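Local coordinates for envelope glycoprotein (Bourbon virus, PDB 5ZKX) that probably mediates fusion of the viral envelope with a host-cell membrane, as a class III fusion protein related to baculovirus gp64, captured here as a postfusion trimer, at residues Asn43-Arg49 with Glu187-Ser193. Residues are numbered along the deposited sequence; the frame is centred on the assembly and turned at random.
Sequences NFIIGYR and EFSYLYS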
ATOM      1  N   ASN A  43      12.704  -3.796  23.976  1.00 23.54           N
ATOM      2  CA  ASN A  43      13.542  -4.970  24.177  1.00 21.32           C
ATOM      3  C   ASN A  43      14.812  -4.931  23.340  1.00 21.41           C
ATOM      4  O   ASN A  43      15.564  -5.910  23.329  1.00 24.89           O
ATOM      5  CB  ASN A  43      12.746  -6.236  23.851  1.00 26.35           C
ATOM      6  CG  ASN A  43      11.991  -6.123  22.537  1.00 25.37           C
ATOM      7  OD1 ASN A  43      12.367  -5.350  21.654  1.00 20.89           O
ATOM      8  ND2 ASN A  43      10.917  -6.889  22.404  1.00 28.53           N
ATOM      9  N   PHE A  44      15.065  -3.830  22.640  1.00 26.93           N
ATOM     10  CA  PHE A  44      16.169  -3.724  21.697  1.00 27.00           C
ATOM     11  C   PHE A  44      16.933  -2.438  21.969  1.00 30.20           C
ATOM     12  O   PHE A  44      16.335  -1.358  22.024  1.00 28.34           O
ATOM     13  CB  PHE A  44      15.652  -3.739  20.256  1.00 25.59           C
ATOM     14  CG  PHE A  44      16.691  -4.095  19.238  1.00 24.37           C
ATOM     15  CD1 PHE A  44      17.558  -5.148  19.450  1.00 27.58           C
ATOM     16  CD2 PHE A  44      16.784  -3.390  18.052  1.00 28.62           C
ATOM     17  CE1 PHE A  44      18.505  -5.482  18.509  1.00 25.20           C
ATOM     18  CE2 PHE A  44      17.731  -3.722  17.106  1.00 26.06           C
ATOM     19  CZ  PHE A  44      18.592  -4.769  17.336  1.00 22.77           C
ATOM     20  N   ILE A  45      18.247  -2.555  22.138  1.00 28.23           N
ATOM     21  CA  ILE A  45      19.120  -1.410  22.363  1.00 26.44           C
ATOM     22  C   ILE A  45      20.147  -1.365  21.243  1.00 24.15           C
ATOM     23  O   ILE A  45      20.774  -2.383  20.924  1.00 22.91           O
ATOM     24  CB  ILE A  45      19.810  -1.473  23.737  1.00 30.08           C
ATOM     25  CG1 ILE A  45      18.790  -1.780  24.836  1.00 25.89           C
ATOM     26  CG2 ILE A  45      20.513  -0.157  24.033  1.00 28.35           C
ATOM     27  CD1 ILE A  45      19.361  -1.694  26.234  1.00 29.25           C
ATOM     28  N   ILE A  46      20.305  -0.192  20.639  1.00 27.43           N
ATOM     29  CA  ILE A  46      21.285   0.033  19.585  1.00 30.95           C
ATOM     30  C   ILE A  46      22.197   1.163  20.030  1.00 28.92           C
ATOM     31  O   ILE A  46      21.718   2.232  20.430  1.00 28.35           O
ATOM     32  CB  ILE A  46      20.620   0.371  18.238  1.00 26.77           C
ATOM     33  CG1 ILE A  46      19.584  -0.688  17.869  1.00 30.39           C
ATOM     34  CG2 ILE A  46      21.670   0.481  17.142  1.00 21.40           C
ATOM     35  CD1 ILE A  46      18.968  -0.471  16.509  1.00 30.39           C
ATOM     36  N   GLY A  47      23.495   0.925  19.971  1.00 23.58           N
ATOM     37  CA  GLY A  47      24.473   1.940  20.318  1.00 21.95           C
ATOM     38  C   GLY A  47      25.606   1.963  19.323  1.00 21.77           C
ATOM     39  O   GLY A  47      26.109   0.918  18.910  1.00 22.65           O
ATOM     40  N   TYR A  48      26.001   3.166  18.927  1.00 21.06           N
ATOM     41  CA  TYR A  48      27.143   3.337  18.047  1.00 22.58           C
ATOM     42  C   TYR A  48      28.164   4.257  18.700  1.00 18.81           C
ATOM     43  O   TYR A  48      27.837   5.066  19.570  1.00 18.96           O
ATOM     44  CB  TYR A  48      26.726   3.886  16.674  1.00 19.31           C
ATOM     45  CG  TYR A  48      26.225   5.309  16.663  1.00 16.90           C
ATOM     46  CD1 TYR A  48      27.093   6.373  16.459  1.00 16.85           C
ATOM     47  CD2 TYR A  48      24.876   5.590  16.822  1.00 19.46           C
ATOM     48  CE1 TYR A  48      26.637   7.673  16.435  1.00 17.74           C
ATOM     49  CE2 TYR A  48      24.409   6.890  16.796  1.00 15.90           C
ATOM     50  CZ  TYR A  48      25.294   7.926  16.603  1.00 17.68           C
ATOM     51  OH  TYR A  48      24.837   9.222  16.575  1.00 20.03           O
ATOM     52  N   ARG A  49      29.414   4.105  18.272  1.00 22.59           N
ATOM     53  CA  ARG A  49      30.498   4.947  18.748  1.00 23.20           C
ATOM     54  C   ARG A  49      31.651   4.859  17.764  1.00 24.09           C
ATOM     55  O   ARG A  49      31.965   3.777  17.263  1.00 23.58           O
ATOM     56  CB  ARG A  49      30.969   4.536  20.148  1.00 26.31           C
ATOM     57  CG  ARG A  49      32.197   5.296  20.624  1.00 23.90           C
ATOM     58  CD  ARG A  49      32.535   4.964  22.063  1.00 27.72           C
ATOM     59  NE  ARG A  49      32.803   3.543  22.255  1.00 24.35           N
ATOM     60  CZ  ARG A  49      32.803   2.948  23.443  1.00 25.11           C
ATOM     61  NH1 ARG A  49      32.548   3.656  24.534  1.00 21.21           N
ATOM     62  NH2 ARG A  49      33.055   1.649  23.540  1.00 25.26           N
ATOM     63  N   GLU A 187      30.425   0.353  13.470  1.00 28.79           N
ATOM     64  CA  GLU A 187      30.234   1.306  14.558  1.00 27.83           C
ATOM     65  C   GLU A 187      29.187   0.846  15.559  1.00 29.05           C
ATOM     66  O   GLU A 187      29.224   1.273  16.717  1.00 29.11           O
ATOM     67  CB  GLU A 187      29.806   2.666  14.002  1.00 28.78           C
ATOM     68  CG  GLU A 187      30.933   3.642  13.742  1.00 31.94           C
ATOM     69  CD  GLU A 187      30.443   4.945  13.128  1.00 32.90           C
ATOM     70  OE1 GLU A 187      30.871   5.274  12.001  1.00 33.41           O
ATOM     71  OE2 GLU A 187      29.629   5.640  13.769  1.00 35.02           O
ATOM     72  N   PHE A 188      28.258  -0.003  15.140  1.00 25.75           N
ATOM     73  CA  PHE A 188      27.040  -0.249  15.893  1.00 21.10           C
ATOM     74  C   PHE A 188      27.126  -1.548  16.679  1.00 21.55           C
ATOM     75  O   PHE A 188      27.784  -2.507  16.270  1.00 26.59           O
ATOM     76  CB  PHE A 188      25.830  -0.293  14.958  1.00 20.99           C
ATOM     77  CG  PHE A 188      25.570   1.002  14.240  1.00 23.43           C
ATOM     78  CD1 PHE A 188      24.618   1.891  14.708  1.00 22.72           C
ATOM     79  CD2 PHE A 188      26.272   1.327  13.092  1.00 24.58           C
ATOM     80  CE1 PHE A 188      24.377   3.078  14.048  1.00 23.37           C
ATOM     81  CE2 PHE A 188      26.034   2.512  12.429  1.00 22.43           C
ATOM     82  CZ  PHE A 188      25.088   3.388  12.908  1.00 22.22           C
ATOM     83  N   SER A 189      26.448  -1.561  17.821  1.00 20.70           N
ATOM     84  CA  SER A 189      26.249  -2.757  18.622  1.00 25.16           C
ATOM     85  C   SER A 189      24.762  -2.900  18.907  1.00 25.75           C
ATOM     86  O   SER A 189      24.079  -1.915  19.209  1.00 18.72           O
ATOM     87  CB  SER A 189      27.043  -2.702  19.936  1.00 25.63           C
ATOM     88  OG  SER A 189      28.424  -2.929  19.710  1.00 25.70           O
ATOM     89  N   TYR A 190      24.263  -4.128  18.801  1.00 25.00           N
ATOM     90  CA  TYR A 190      22.846  -4.417  18.953  1.00 20.25           C
ATOM     91  C   TYR A 190      22.651  -5.441  20.059  1.00 20.63           C
ATOM     92  O   TYR A 190      23.324  -6.477  20.076  1.00 19.67           O
ATOM     93  CB  TYR A 190      22.247  -4.939  17.651  1.00 17.11           C
ATOM     94  CG  TYR A 190      22.566  -4.102  16.436  1.00 18.48           C
ATOM     95  CD1 TYR A 190      21.675  -3.147  15.976  1.00 17.26           C
ATOM     96  CD2 TYR A 190      23.754  -4.279  15.738  1.00 17.99           C
ATOM     97  CE1 TYR A 190      21.958  -2.389  14.864  1.00 18.27           C
ATOM     98  CE2 TYR A 190      24.044  -3.527  14.627  1.00 18.83           C
ATOM     99  CZ  TYR A 190      23.142  -2.581  14.193  1.00 17.54           C
ATOM    100  OH  TYR A 190      23.426  -1.825  13.080  1.00 22.66           O
ATOM    101  N   LEU A 191      21.730  -5.151  20.973  1.00 20.69           N
ATOM    102  CA  LEU A 191      21.371  -6.060  22.051  1.00 24.33           C
ATOM    103  C   LEU A 191      19.858  -6.215  22.096  1.00 27.72           C
ATOM    104  O   LEU A 191      19.129  -5.221  22.194  1.00 24.38           O
ATOM    105  CB  LEU A 191      21.888  -5.555  23.397  1.00 21.15           C
ATOM    106  CG  LEU A 191      21.534  -6.428  24.598  1.00 25.36           C
ATOM    107  CD1 LEU A 191      22.331  -7.724  24.573  1.00 28.94           C
ATOM    108  CD2 LEU A 191      21.764  -5.664  25.892  1.00 22.48           C
ATOM    109  N   TYR A 192      19.393  -7.459  22.028  1.00 29.31           N
ATOM    110  CA  TYR A 192      17.972  -7.783  22.069  1.00 25.95           C
ATOM    111  C   TYR A 192      17.718  -8.666  23.281  1.00 25.40           C
ATOM    112  O   TYR A 192      18.260  -9.774  23.371  1.00 30.07           O
ATOM    113  CB  TYR A 192      17.541  -8.480  20.778  1.00 29.32           C
ATOM    114  CG  TYR A 192      16.135  -9.027  20.793  1.00 24.25           C
ATOM    115  CD1 TYR A 192      15.906 -10.393  20.815  1.00 22.20           C
ATOM    116  CD2 TYR A 192      15.038  -8.180  20.769  1.00 23.57           C
ATOM    117  CE1 TYR A 192      14.629 -10.902  20.821  1.00 22.46           C
ATOM    118  CE2 TYR A 192      13.753  -8.681  20.773  1.00 25.31           C
ATOM    119  CZ  TYR A 192      13.555 -10.045  20.800  1.00 26.13           C
ATOM    120  OH  TYR A 192      12.281 -10.562  20.805  1.00 26.63           O
ATOM    121  N   SER A 193      16.898  -8.178  24.211  1.00 28.71           N
ATOM    122  CA  SER A 193      16.671  -8.843  25.492  1.00 31.43           C
ATOM    123  C   SER A 193      15.181  -9.088  25.685  1.00 30.06           C
ATOM    124  O   SER A 193      14.459  -8.224  26.200  1.00 31.00           O
ATOM    125  CB  SER A 193      17.240  -8.016  26.645  1.00 33.88           C
ATOM    126  OG  SER A 193      18.601  -7.685  26.419  1.00 34.19           O
TER
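Tyr48 lays its CB over one face of the Phe188 ring, toward the rim, in a CH-pi contact 3.8 Å from the ring centroid. With CG lodged between the backbone N and the carbonyl carbon (chi1 69°), the tyrosine ring runs alongside the phenylalanine, the two planes inclined at 47° in an oblique aromatic pair. Ile46 CG2 reaches the same Phe188 ring near its plane and also lies 3.7 Å from Tyr190 CE1, linking the two aromatics. Farther along, Phe44, its CG anti to the backbone N, swings its ring across to the partner strand: CZ packs on Tyr190 CB at 3.7 Å, while CD1 comes 3.6 Å from Tyr192 CB. The Asn43 amide lies beside the Tyr192 ring, its plane turned 66° from it, CG 3.6 Å from CE2; the amide ND2 and OD1 of Asn43 are hydrogen-bonded to Asp39 and to the backbone N of Leu150.

The backbones run antiparallel: Ile45 with Leu191 and Gly47 with Ser189 form hydrogen-bonded pairs, nearly straight in Ile45 N to Leu191 O (2.8 Å). The last bond of the run, Arg49 N to Glu187 O, is longer at 3.2 Å, its donor tilted from the carbonyl plane. Glu187 OE2 forms a salt bridge with Arg142, which also touches Tyr48.

This part of strand 44-58 is flanked in its antiparallel sheet by strand 188-192 on one edge and strand 134-148 on the other, with a classic beta bulge where Asn43 and Phe44 both face Thr148. Ser430 of helix 422-437 meets Tyr48 and Phe188 on the aromatic face, Trp183 stacks on Tyr190, and helix 79-88 packs on the other face against Ile45, Ser189 and Leu191.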